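Local coordinates for protein DNA polymerase III, beta chain (Streptococcus pneumoniae, PDB 2AWA) that probably forms a ring-shaped head-to-tail dimer around DNA that tethers DNA polymerases and other proteins to it, giving replication its processivity, at residues 176-181 and 212-217; 161-166 and 196-201; 172-177 and 259-264; 62-67 and 252-257; 153-158 and 222-227. One frame throughout, in Å; residues are numbered along the deposited sequence.

How the contacts relate
Four of the five contacts lie within the central domain; contact 4 joins that domain to the N-terminal one. Contacts 1 and 3 share Gly176 and Val177, with centres about 8 Å apart, and the Tyr261 ring of contact 3 stacks on His178 of contact 1. Contact 2 sits about 11 Å from both, centre to centre, and covers a further strand of the sheet whose edge contact 1 forms. Contact 5 pairs the two helices of the domain; it touches contact 4, about 14 Å away between centres, where Ile66 meets Val226 and Phe252 meets Phe227. Contacts 2 and 4 are farthest apart, about 21 Å between centres, on the sides facing the C-terminal and N-terminal domains.

Contact 1. Residues 176-181 and 212-217; sequences GVHFVL and DVVIPS
At the edge of the His178 ring, NE2 donates to OD1 of Asp212 at 2.7 Å; the oxygen lies nearly in the imidazole plane and is met on the syn side, with the donor tilted out of the carboxylate plane. The bond is bent, with an N-H angle of 148°, and ring and carboxylate planes are turned 35° apart. Val180 CG2 covers one face of the imidazole toward the rim, Tyr261 stacks on the ring, and Val214 CG2 comes obliquely to His178 CD2 at 3.8 Å. His178 has CG anti to its backbone N (chi1 -176°), a turn that carries the imidazole toward strand 212-216. On the opposite sheet face, the Phe179 ring has Val177 O in plane at its edge, while Ile215 CD1 approaches Phe179 CD1 obliquely at 3.5 Å. Phe179 CB rests on Val213 CG2 at 3.8 Å. Two reciprocal pairs of backbone bonds, Val177 with Ile215 and Phe179 with Val213, hold the strands. Pro216, paired with Gly176, sits at the N-cap of helix 217-226. This is an antiparallel edge pairing followed by a direct strand-to-helix step, part of the central domain of the DNA sliding-ring fold.

Contact 2. Residues 161-166 and 196-201; sequences TAFAAS and RLSQKK
Polar contacts gather where Arg196 reaches over Phe163 and Ala164. Arg196 NE gives Ala164 O a weak bond of 3.4 Å, and Phe163 O lies over one face of the guanidinium, 3.2 Å from Arg196 NH2 but badly angled for a hydrogen bond. A water in the guanidinium plane accepts from Arg196 NH2 at 3.1 Å and donates to Ala165 O at 2.8 Å. NH1 has a salt bridge to Asp348 and also stands at the edge of the Phe163 ring, the ring and guanidinium planes being almost perpendicular. A bend at chi2 (85°) folds the Arg196 chain over the turn. The apolar part centres on Ala164 CB, wedged 3.8 Å from Ser198 CB and 3.8 Å from Arg196 CD. Beyond it, Thr161 CG2 lies 4.1 Å from Lys200 CB, the two side chains crossing at about a right angle. Hydroxyls here turn to the helix: Ser198 OG bonds Glu160 O, and Thr161 OG1 bonds Ile157 O. The arrangement lays the end of helix 151-161 across strand 196-203, which pairs with strand 379-384; in relatives the partner-binding cleft lies between the central and C-terminal domains, and this junction probably borders it.

Contact 3. Residues 172-177 and 259-264; sequences PILTGV and GNYPDT
Ile173 and Tyr261 form the inner, closely packed half of this contact. Ile173 CG1 touches Tyr261 CD1 at 3.8 Å, the side chains crossing obliquely, and Ile173 O lies at the ring edge, in its plane, 3.6 Å from Tyr261 CE1. With CG anti to its backbone N (chi1 -162°), Tyr261 extends its phenol toward the turn at 172-175. The hydroxyl ends at a water, which lies 2.6 Å from Tyr261 OH, 2.9 Å from Leu174 O and 2.7 Å from Gly176 O; all three are within hydrogen-bonding distance, but the water has too few protons to serve every acceptor near it. Tyr261 OH has a further weak bond with Thr192 N. The turn is a short 3-10 segment that feeds strand 176-182 of the central domain, while 259-264 belongs to the connection running on from strand 250-255 to strand 274-279 of the C-terminal domain; this connection packs against the turn just before the strand begins. Buried Leu174 adds to the inner side, Leu174 CD2 lying 4.0 Å from Pro262 CG, and Pro262 CD in turn lies over one face of the Tyr261 ring. The solvent side is made by Gly259, Asn260 and Pro262, all exposed and each covering little of the turn. There Ile173 CD1 lies 3.6 Å from Gly259 O, and Pro262 also touches a crystal neighbour.

Contact 4. Residues 62-67 and 252-257; sequences GQISIE and FYTRLL
Arg255 runs along the chain at Gly62 and Gln63, and its carbons do most of the touching. CB of Arg255 lies 4.0 Å from Gln63 O, and CG comes to 3.7 Å from that same Gln63 O. Arg255 CD then lies close to two oxygens, Gly62 O at 3.2 Å and Gln63 OE1 at 3.3 Å. The chain bends at chi3 (68°), which leaves NE beside Gln63 OE1 at an angle too poor for a hydrogen bond; the guanidinium and amide planes cross at 46°. Arg255 is exposed and also touches a crystal neighbour. Its backbone N, by contrast, donates to Gln63 O. Ser65 and Tyr253 form a reciprocal antiparallel hydrogen-bonded pair, with Tyr253 N 2.9 Å from Ser65 O. On the face carrying Ile64, Ile66, Phe252 and Thr254, Ile66 CG1 meets the edge of the Phe252 ring in its plane, 3.7 Å from Phe252 CD1, while Ile64 CD1 approaches the same ring obliquely. Thr254 OG1 donates to Arg255 O on a lone pair at 2.9 Å and is also bonded to Ser219 OG. Helix 217-226 covers this face: Ile64 packs on Ser219 and Glu222, Ile66 on Val226 and Phe252 on Phe223. Strand 64-71 of the N-terminal domain is thereby joined to strand 250-255 of the central domain, which pairs on its other edge with strand 242-246, so one antiparallel sheet runs through both domains.

Contact 5. Residues 153-158 and 222-227; sequences LLKKII and EFSAVF
Lys155 NZ is gripped by several oxygens near the end of helix 217-226. Lys155 NZ donates to Ser224 O at 3.1 Å, in the carbonyl plane and on a lone pair, and to a water at 2.9 Å; that water in turn donates to Ser224 O at 2.7 Å, closing a small ring of bonds. Asp229 OD1 adds a salt bridge. Phe227 O also stands near NZ, but its place is doubtful. The lysine chain is extended beyond CG, which lets NZ span from one helix to the other, where carbonyls at the helix end and the Asp229 carboxylate would probably favour its positive charge. Segments 153-158 and 222-226 run roughly antiparallel at 145°, with axes 10.0 Å apart at closest approach; they lie on helices 151-161 and 217-226, and in this family the paired helices of each domain face the DNA channel, with the sheets outside. The apolar side of the interface rests on Phe223. Leu154 CD2 sits over one face of its ring, a CH-pi contact 3.6 Å from the centroid of Phe223, and the side chains cross at about a right angle. Ile158 CD1 comes obliquely to Phe223 CD1 at 3.6 Å and reaches Ser224 OG at 3.6 Å. Phe245 also meets the Phe223 ring, the planes about 55° apart.

Contact 1. Residues 176-181 and 212-217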
# COMPACT_ATOMS: atom_id res chain seq x y z
N GLY B 176 -0.52 22.37 17.01
CA GLY B 176 -0.21 23.28 15.94
C GLY B 176 1.24 23.70 15.95
O GLY B 176 2.00 23.38 16.88
N VAL B 177 1.64 24.40 14.90
CA VAL B 177 2.96 24.95 14.81
C VAL B 177 2.89 26.45 15.07
O VAL B 177 2.04 27.15 14.55
CB VAL B 177 3.57 24.61 13.47
CG1 VAL B 177 4.96 25.23 13.34
CG2 VAL B 177 3.63 23.10 13.31
N HIS B 178 3.77 26.94 15.91
CA HIS B 178 3.75 28.35 16.30
C HIS B 178 4.66 29.15 15.35
O HIS B 178 5.84 28.85 15.21
CB HIS B 178 4.17 28.45 17.77
CG HIS B 178 4.11 29.82 18.33
ND1 HIS B 178 5.01 30.28 19.27
CD2 HIS B 178 3.24 30.84 18.12
CE1 HIS B 178 4.72 31.52 19.59
NE2 HIS B 178 3.65 31.89 18.91
N PHE B 179 4.09 30.15 14.70
CA PHE B 179 4.77 30.96 13.69
C PHE B 179 4.82 32.40 14.16
O PHE B 179 3.78 33.00 14.36
CB PHE B 179 3.96 30.96 12.39
CG PHE B 179 4.27 29.84 11.47
CD1 PHE B 179 3.71 28.58 11.66
CD2 PHE B 179 5.07 30.06 10.35
CE1 PHE B 179 3.98 27.52 10.78
CE2 PHE B 179 5.34 29.02 9.44
CZ PHE B 179 4.79 27.74 9.66
N VAL B 180 6.01 32.96 14.32
CA VAL B 180 6.14 34.32 14.83
C VAL B 180 7.08 35.11 13.94
O VAL B 180 8.23 34.71 13.71
CB VAL B 180 6.65 34.37 16.29
CG1 VAL B 180 6.44 35.74 16.88
CG2 VAL B 180 5.96 33.35 17.15
N LEU B 181 6.58 36.23 13.43
CA LEU B 181 7.42 37.15 12.70
C LEU B 181 7.64 38.33 13.63
O LEU B 181 6.67 38.95 14.06
CB LEU B 181 6.75 37.59 11.40
CG LEU B 181 7.66 38.39 10.46
CD1 LEU B 181 8.58 37.44 9.74
CD2 LEU B 181 6.85 39.19 9.46
N ASP B 212 1.62 36.55 14.76
CA ASP B 212 1.85 35.52 15.77
C ASP B 212 0.67 34.56 15.70
O ASP B 212 -0.40 34.86 16.19
CB ASP B 212 1.97 36.17 17.16
CG ASP B 212 2.50 35.21 18.23
OD1 ASP B 212 2.17 34.00 18.20
OD2 ASP B 212 3.24 35.68 19.13
N VAL B 213 0.87 33.41 15.08
CA VAL B 213 -0.23 32.48 14.86
C VAL B 213 0.17 31.06 15.23
O VAL B 213 1.35 30.74 15.36
CB VAL B 213 -0.74 32.54 13.40
CG1 VAL B 213 -1.24 33.95 13.06
CG2 VAL B 213 0.35 32.15 12.43
N VAL B 214 -0.83 30.21 15.42
CA VAL B 214 -0.60 28.79 15.62
C VAL B 214 -1.42 28.04 14.59
O VAL B 214 -2.66 28.20 14.56
CB VAL B 214 -0.95 28.33 17.05
CG1 VAL B 214 -0.61 26.86 17.24
CG2 VAL B 214 -0.20 29.14 18.07
N ILE B 215 -0.75 27.24 13.77
CA ILE B 215 -1.41 26.59 12.65
C ILE B 215 -1.47 25.08 12.87
O ILE B 215 -0.45 24.45 13.03
CB ILE B 215 -0.67 26.88 11.33
CG1 ILE B 215 -0.47 28.39 11.14
CG2 ILE B 215 -1.43 26.30 10.13
CD1 ILE B 215 0.56 28.73 10.08
N PRO B 216 -2.66 24.47 12.82
CA PRO B 216 -2.69 23.01 13.03
C PRO B 216 -1.68 22.28 12.17
O PRO B 216 -1.52 22.62 11.02
CB PRO B 216 -4.12 22.63 12.65
CG PRO B 216 -4.92 23.87 12.90
CD PRO B 216 -4.01 25.02 12.60
N SER B 217 -0.99 21.30 12.72
CA SER B 217 0.03 20.57 11.95
C SER B 217 -0.58 19.77 10.82
O SER B 217 0.04 19.66 9.79
CB SER B 217 0.87 19.66 12.84
OG SER B 217 0.03 18.75 13.50

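Contact 2. Residues 161-166 and 196-201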
# COMPACT_ATOMS: atom_id res chain seq x y z
N THR B 161 9.43 20.92 11.32
CA THR B 161 8.77 21.22 12.62
C THR B 161 7.47 20.48 12.96
O THR B 161 7.27 20.08 14.10
CB THR B 161 8.54 22.75 12.77
OG1 THR B 161 7.64 23.20 11.77
CG2 THR B 161 9.82 23.49 12.60
N ALA B 162 6.58 20.28 11.99
CA ALA B 162 5.24 19.73 12.27
C ALA B 162 5.20 18.34 12.95
O ALA B 162 4.26 18.01 13.66
CB ALA B 162 4.44 19.70 11.00
N PHE B 163 6.21 17.52 12.75
CA PHE B 163 6.23 16.21 13.40
C PHE B 163 6.40 16.30 14.95
O PHE B 163 6.08 15.37 15.69
CB PHE B 163 7.36 15.36 12.78
CG PHE B 163 8.68 15.81 13.20
CD1 PHE B 163 9.22 15.37 14.40
CD2 PHE B 163 9.36 16.75 12.47
CE1 PHE B 163 10.43 15.83 14.83
CE2 PHE B 163 10.56 17.22 12.88
CZ PHE B 163 11.11 16.76 14.06
N ALA B 164 6.93 17.42 15.43
CA ALA B 164 7.20 17.59 16.86
C ALA B 164 5.96 17.96 17.65
O ALA B 164 5.91 17.77 18.86
CB ALA B 164 8.26 18.61 17.06
N ALA B 165 4.94 18.47 16.96
CA ALA B 165 3.68 18.84 17.57
C ALA B 165 2.93 17.62 18.10
O ALA B 165 2.95 16.55 17.52
CB ALA B 165 2.81 19.58 16.59
N SER B 166 2.25 17.82 19.21
CA SER B 166 1.42 16.82 19.77
C SER B 166 0.33 16.35 18.81
O SER B 166 -0.05 17.05 17.88
CB SER B 166 0.77 17.37 21.04
OG SER B 166 -0.19 16.44 21.51
N ARG B 196 9.45 16.52 23.26
CA ARG B 196 10.50 16.90 22.34
C ARG B 196 10.04 18.15 21.61
O ARG B 196 8.83 18.47 21.62
CB ARG B 196 10.83 15.77 21.36
CG ARG B 196 9.63 15.08 20.76
CD ARG B 196 9.08 15.79 19.52
NE ARG B 196 7.95 15.01 19.02
CZ ARG B 196 8.04 13.89 18.31
NH1 ARG B 196 9.20 13.42 17.91
NH2 ARG B 196 6.93 13.27 17.97
N LEU B 197 11.00 18.86 21.00
CA LEU B 197 10.72 20.17 20.41
C LEU B 197 11.52 20.44 19.15
O LEU B 197 12.66 20.03 19.03
CB LEU B 197 10.96 21.27 21.45
CG LEU B 197 10.81 22.76 21.08
CD1 LEU B 197 10.47 23.58 22.31
CD2 LEU B 197 12.07 23.33 20.44
N SER B 198 10.91 21.18 18.22
CA SER B 198 11.59 21.60 17.02
C SER B 198 11.44 23.10 16.73
O SER B 198 10.36 23.66 16.76
CB SER B 198 11.09 20.80 15.83
OG SER B 198 12.03 20.92 14.78
N GLN B 199 12.55 23.73 16.39
CA GLN B 199 12.56 25.14 16.15
C GLN B 199 13.42 25.47 14.94
O GLN B 199 14.58 25.04 14.85
CB GLN B 199 13.12 25.85 17.37
CG GLN B 199 13.08 27.35 17.23
CD GLN B 199 13.61 28.03 18.45
OE1 GLN B 199 12.85 28.56 19.26
NE2 GLN B 199 14.92 28.02 18.60
N LYS B 200 12.83 26.22 14.01
CA LYS B 200 13.53 26.69 12.83
C LYS B 200 13.35 28.20 12.75
O LYS B 200 12.25 28.71 12.90
CB LYS B 200 12.94 26.01 11.59
CG LYS B 200 13.48 26.49 10.24
CD LYS B 200 14.98 26.26 10.09
CE LYS B 200 15.50 26.72 8.71
NZ LYS B 200 14.80 26.02 7.56
N LYS B 201 14.45 28.91 12.49
CA LYS B 201 14.46 30.36 12.39
C LYS B 201 15.06 30.82 11.04
O LYS B 201 16.09 30.32 10.62
CB LYS B 201 15.31 30.95 13.50
CG LYS B 201 14.80 30.82 14.94
CD LYS B 201 15.82 31.53 15.85
CE LYS B 201 15.32 31.84 17.25
NZ LYS B 201 16.15 32.93 17.91
O HOH W 1 4.20 14.35 18.80

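Contact 3. Residues 172-177 and 259-264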
# COMPACT_ATOMS: atom_id res chain seq x y z
N PRO B 172 -5.26 21.31 22.61
CA PRO B 172 -5.21 21.77 21.23
C PRO B 172 -4.00 22.63 20.86
O PRO B 172 -3.43 22.43 19.79
CB PRO B 172 -6.50 22.59 21.07
CG PRO B 172 -7.34 22.31 22.22
CD PRO B 172 -6.56 21.57 23.25
N ILE B 173 -3.61 23.57 21.71
CA ILE B 173 -2.57 24.54 21.36
C ILE B 173 -1.27 23.86 20.89
O ILE B 173 -0.68 24.31 19.92
CB ILE B 173 -2.30 25.52 22.53
CG1 ILE B 173 -1.54 26.75 22.04
CG2 ILE B 173 -1.53 24.84 23.64
CD1 ILE B 173 -2.37 27.68 21.22
N LEU B 174 -0.87 22.75 21.52
CA LEU B 174 0.34 22.01 21.11
C LEU B 174 0.18 21.08 19.89
O LEU B 174 1.16 20.41 19.49
CB LEU B 174 0.84 21.15 22.26
CG LEU B 174 1.11 21.78 23.60
CD1 LEU B 174 1.80 20.76 24.45
CD2 LEU B 174 1.96 23.03 23.44
N THR B 175 -1.01 21.00 19.31
CA THR B 175 -1.21 20.27 18.03
C THR B 175 -0.91 21.12 16.79
O THR B 175 -1.04 20.67 15.66
CB THR B 175 -2.65 19.78 17.89
OG1 THR B 175 -3.52 20.91 17.86
CG2 THR B 175 -3.02 18.88 19.04
N GLY B 176 -0.52 22.37 17.01
CA GLY B 176 -0.21 23.28 15.94
C GLY B 176 1.24 23.70 15.95
O GLY B 176 2.00 23.38 16.88
N VAL B 177 1.64 24.40 14.90
CA VAL B 177 2.96 24.95 14.81
C VAL B 177 2.89 26.45 15.07
O VAL B 177 2.04 27.15 14.55
CB VAL B 177 3.57 24.61 13.47
CG1 VAL B 177 4.96 25.23 13.34
CG2 VAL B 177 3.63 23.10 13.31
N GLY B 259 -5.66 30.84 21.64
CA GLY B 259 -4.93 30.60 22.88
C GLY B 259 -3.47 31.00 22.83
O GLY B 259 -2.89 31.17 21.76
N ASN B 260 -2.86 31.09 24.01
CA ASN B 260 -1.45 31.44 24.15
C ASN B 260 -0.48 30.26 24.09
O ASN B 260 -0.58 29.31 24.86
CB ASN B 260 -1.26 32.22 25.43
CG ASN B 260 -2.00 33.55 25.39
OD1 ASN B 260 -1.78 34.36 24.48
ND2 ASN B 260 -2.92 33.77 26.33
N TYR B 261 0.46 30.33 23.16
CA TYR B 261 1.42 29.26 22.99
C TYR B 261 2.44 29.42 24.08
O TYR B 261 2.75 30.54 24.44
CB TYR B 261 2.06 29.33 21.60
CG TYR B 261 2.72 28.04 21.19
CD1 TYR B 261 1.97 26.98 20.68
CD2 TYR B 261 4.09 27.86 21.35
CE1 TYR B 261 2.57 25.75 20.33
CE2 TYR B 261 4.70 26.63 21.00
CZ TYR B 261 3.94 25.59 20.49
OH TYR B 261 4.55 24.40 20.15
N PRO B 262 2.98 28.32 24.63
CA PRO B 262 3.92 28.50 25.74
C PRO B 262 5.22 29.13 25.29
O PRO B 262 5.64 28.91 24.17
CB PRO B 262 4.19 27.08 26.21
CG PRO B 262 3.16 26.25 25.55
CD PRO B 262 2.81 26.90 24.30
N ASP B 263 5.85 29.90 26.17
CA ASP B 263 7.16 30.47 25.92
C ASP B 263 8.16 29.33 25.85
O ASP B 263 8.48 28.70 26.86
CB ASP B 263 7.52 31.44 27.04
CG ASP B 263 8.91 32.05 26.89
OD1 ASP B 263 9.89 31.32 26.61
OD2 ASP B 263 9.03 33.29 27.11
N THR B 264 8.67 29.08 24.66
CA THR B 264 9.56 27.98 24.40
C THR B 264 11.05 28.35 24.50
O THR B 264 11.90 27.47 24.66
CB THR B 264 9.23 27.34 23.04
OG1 THR B 264 9.02 28.37 22.05
CG2 THR B 264 7.97 26.52 23.16
O HOH W 2 3.20 22.48 19.12

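Contact 4. Residues 62-67 and 252-257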
# COMPACT_ATOMS: atom_id res chain seq x y z
N GLY B 62 -14.36 21.51 7.41
CA GLY B 62 -14.55 22.25 8.66
C GLY B 62 -13.26 22.73 9.34
O GLY B 62 -13.31 23.59 10.23
N GLN B 63 -12.12 22.17 8.93
CA GLN B 63 -10.81 22.61 9.41
C GLN B 63 -10.10 23.39 8.32
O GLN B 63 -9.53 24.46 8.57
CB GLN B 63 -9.96 21.40 9.82
CG GLN B 63 -10.35 20.74 11.15
CD GLN B 63 -10.09 21.65 12.34
OE1 GLN B 63 -11.03 22.09 12.99
NE2 GLN B 63 -8.81 21.93 12.63
N ILE B 64 -10.12 22.83 7.11
CA ILE B 64 -9.51 23.45 5.94
C ILE B 64 -10.53 23.50 4.83
O ILE B 64 -11.50 22.74 4.84
CB ILE B 64 -8.27 22.66 5.44
CG1 ILE B 64 -8.63 21.21 5.09
CG2 ILE B 64 -7.17 22.68 6.51
CD1 ILE B 64 -7.54 20.44 4.41
N SER B 65 -10.31 24.40 3.88
CA SER B 65 -11.14 24.50 2.70
C SER B 65 -10.24 24.79 1.52
O SER B 65 -9.26 25.52 1.63
CB SER B 65 -12.14 25.65 2.84
OG SER B 65 -13.01 25.46 3.94
N ILE B 66 -10.59 24.24 0.37
CA ILE B 66 -9.85 24.47 -0.87
C ILE B 66 -10.80 24.99 -1.94
O ILE B 66 -11.88 24.42 -2.15
CB ILE B 66 -9.17 23.18 -1.36
CG1 ILE B 66 -8.06 22.79 -0.40
CG2 ILE B 66 -8.60 23.36 -2.74
CD1 ILE B 66 -7.46 21.40 -0.65
N GLU B 67 -10.41 26.07 -2.60
CA GLU B 67 -11.06 26.53 -3.81
C GLU B 67 -10.08 26.45 -4.96
O GLU B 67 -9.17 27.26 -5.08
CB GLU B 67 -11.51 27.96 -3.70
CG GLU B 67 -12.44 28.24 -2.58
CD GLU B 67 -13.00 29.63 -2.69
OE1 GLU B 67 -12.76 30.26 -3.75
OE2 GLU B 67 -13.67 30.09 -1.74
N PHE B 252 -6.46 28.20 -0.23
CA PHE B 252 -6.42 27.17 0.81
C PHE B 252 -6.54 27.88 2.15
O PHE B 252 -5.63 28.61 2.57
CB PHE B 252 -5.08 26.44 0.69
CG PHE B 252 -4.82 25.42 1.75
CD1 PHE B 252 -5.45 24.20 1.73
CD2 PHE B 252 -3.86 25.65 2.72
CE1 PHE B 252 -5.16 23.24 2.69
CE2 PHE B 252 -3.57 24.67 3.68
CZ PHE B 252 -4.23 23.48 3.66
N TYR B 253 -7.70 27.72 2.79
CA TYR B 253 -7.96 28.33 4.11
C TYR B 253 -7.81 27.27 5.19
O TYR B 253 -8.10 26.11 4.97
CB TYR B 253 -9.38 28.88 4.21
CG TYR B 253 -9.79 29.85 3.15
CD1 TYR B 253 -10.16 29.41 1.89
CD2 TYR B 253 -9.89 31.21 3.43
CE1 TYR B 253 -10.57 30.30 0.90
CE2 TYR B 253 -10.30 32.11 2.45
CZ TYR B 253 -10.63 31.65 1.19
OH TYR B 253 -11.04 32.54 0.23
N THR B 254 -7.37 27.69 6.36
CA THR B 254 -7.30 26.82 7.52
C THR B 254 -7.66 27.64 8.74
O THR B 254 -7.49 28.87 8.78
CB THR B 254 -5.88 26.18 7.73
OG1 THR B 254 -5.84 25.45 8.97
CG2 THR B 254 -4.76 27.21 7.75
N ARG B 255 -8.14 26.93 9.74
CA ARG B 255 -8.37 27.51 11.05
C ARG B 255 -7.04 27.73 11.72
O ARG B 255 -6.06 27.06 11.43
CB ARG B 255 -9.20 26.57 11.92
CG ARG B 255 -10.64 26.45 11.49
CD ARG B 255 -11.27 25.23 12.13
NE ARG B 255 -11.41 25.36 13.57
CZ ARG B 255 -12.43 25.97 14.18
NH1 ARG B 255 -13.41 26.51 13.47
NH2 ARG B 255 -12.46 26.03 15.51
N LEU B 256 -7.03 28.71 12.61
CA LEU B 256 -5.95 28.93 13.53
C LEU B 256 -6.39 28.41 14.89
O LEU B 256 -7.57 28.35 15.21
CB LEU B 256 -5.63 30.42 13.59
CG LEU B 256 -5.07 30.97 12.26
CD1 LEU B 256 -4.71 32.45 12.36
CD2 LEU B 256 -3.86 30.14 11.80
N LEU B 257 -5.41 28.05 15.70
CA LEU B 257 -5.68 27.69 17.08
C LEU B 257 -5.63 28.90 17.99
O LEU B 257 -4.60 29.49 18.19
CB LEU B 257 -4.66 26.65 17.53
CG LEU B 257 -4.83 25.34 16.75
CD1 LEU B 257 -3.55 24.53 16.74
CD2 LEU B 257 -5.96 24.55 17.33

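Contact 5. Residues 153-158 and 222-227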
# COMPACT_ATOMS: atom_id res chain seq x y z
N LEU B 153 10.42 26.98 0.78
CA LEU B 153 10.79 27.41 2.13
C LEU B 153 9.76 26.98 3.18
O LEU B 153 10.11 26.49 4.25
CB LEU B 153 10.99 28.93 2.13
CG LEU B 153 11.22 29.76 3.40
CD1 LEU B 153 11.77 31.11 3.03
CD2 LEU B 153 9.92 29.96 4.17
N LEU B 154 8.49 27.20 2.88
CA LEU B 154 7.39 26.75 3.74
C LEU B 154 7.39 25.24 3.91
O LEU B 154 7.33 24.75 5.04
CB LEU B 154 6.05 27.16 3.16
CG LEU B 154 5.18 28.13 3.92
CD1 LEU B 154 5.22 29.48 3.26
CD2 LEU B 154 3.75 27.62 3.92
N LYS B 155 7.41 24.51 2.79
CA LYS B 155 7.49 23.04 2.83
C LYS B 155 8.68 22.57 3.66
O LYS B 155 8.59 21.55 4.36
CB LYS B 155 7.62 22.43 1.42
CG LYS B 155 6.38 22.63 0.52
CD LYS B 155 6.50 21.81 -0.74
CE LYS B 155 5.28 21.89 -1.63
NZ LYS B 155 5.14 20.64 -2.44
N LYS B 156 9.79 23.32 3.60
CA LYS B 156 10.98 23.01 4.37
C LYS B 156 10.74 23.26 5.87
O LYS B 156 11.08 22.43 6.71
CB LYS B 156 12.19 23.78 3.87
CG LYS B 156 13.47 23.30 4.52
CD LYS B 156 14.76 23.77 3.82
CE LYS B 156 15.94 23.70 4.82
NZ LYS B 156 17.27 23.43 4.22
N ILE B 157 10.14 24.39 6.22
CA ILE B 157 9.73 24.63 7.60
C ILE B 157 8.78 23.54 8.11
O ILE B 157 8.91 23.07 9.22
CB ILE B 157 9.05 25.99 7.72
CG1 ILE B 157 10.10 27.08 7.86
CG2 ILE B 157 8.11 26.03 8.93
CD1 ILE B 157 9.51 28.48 7.73
N ILE B 158 7.82 23.17 7.29
CA ILE B 158 6.84 22.18 7.67
C ILE B 158 7.53 20.87 7.95
O ILE B 158 7.30 20.30 9.00
CB ILE B 158 5.73 22.04 6.63
CG1 ILE B 158 4.89 23.32 6.60
CG2 ILE B 158 4.83 20.89 6.98
CD1 ILE B 158 4.03 23.50 5.36
N GLU B 222 -1.33 19.15 4.70
CA GLU B 222 -2.11 19.29 3.49
C GLU B 222 -1.60 20.42 2.62
O GLU B 222 -1.66 20.32 1.39
CB GLU B 222 -3.60 19.52 3.79
CG GLU B 222 -4.33 18.32 4.36
CD GLU B 222 -4.22 17.05 3.54
OE1 GLU B 222 -3.95 17.12 2.32
OE2 GLU B 222 -4.41 15.97 4.12
N PHE B 223 -1.12 21.50 3.23
CA PHE B 223 -0.54 22.58 2.47
C PHE B 223 0.53 22.04 1.53
O PHE B 223 0.57 22.41 0.36
CB PHE B 223 0.08 23.65 3.37
CG PHE B 223 0.94 24.61 2.63
CD1 PHE B 223 2.25 24.31 2.36
CD2 PHE B 223 0.41 25.76 2.11
CE1 PHE B 223 3.02 25.16 1.61
CE2 PHE B 223 1.17 26.59 1.37
CZ PHE B 223 2.48 26.29 1.12
N SER B 224 1.40 21.18 2.06
CA SER B 224 2.49 20.63 1.24
C SER B 224 1.99 19.74 0.10
O SER B 224 2.59 19.71 -0.96
CB SER B 224 3.49 19.85 2.09
OG SER B 224 4.04 20.65 3.11
N ALA B 225 0.89 19.03 0.33
CA ALA B 225 0.24 18.22 -0.71
C ALA B 225 -0.59 19.04 -1.73
O ALA B 225 -0.73 18.64 -2.87
CB ALA B 225 -0.64 17.18 -0.08
N VAL B 226 -1.14 20.17 -1.32
CA VAL B 226 -2.01 20.93 -2.20
C VAL B 226 -1.19 21.74 -3.17
O VAL B 226 -1.52 21.84 -4.34
CB VAL B 226 -2.98 21.82 -1.39
CG1 VAL B 226 -3.60 22.90 -2.24
CG2 VAL B 226 -4.08 20.93 -0.76
N PHE B 227 -0.10 22.31 -2.69
CA PHE B 227 0.74 23.18 -3.50
C PHE B 227 1.94 22.40 -4.01
O PHE B 227 2.95 22.21 -3.31
CB PHE B 227 1.14 24.43 -2.71
CG PHE B 227 -0.04 25.30 -2.35
CD1 PHE B 227 -0.73 25.09 -1.17
CD2 PHE B 227 -0.48 26.29 -3.23
CE1 PHE B 227 -1.83 25.87 -0.84
CE2 PHE B 227 -1.57 27.07 -2.91
CZ PHE B 227 -2.25 26.87 -1.71
O HOH W 3 3.32 18.64 -3.35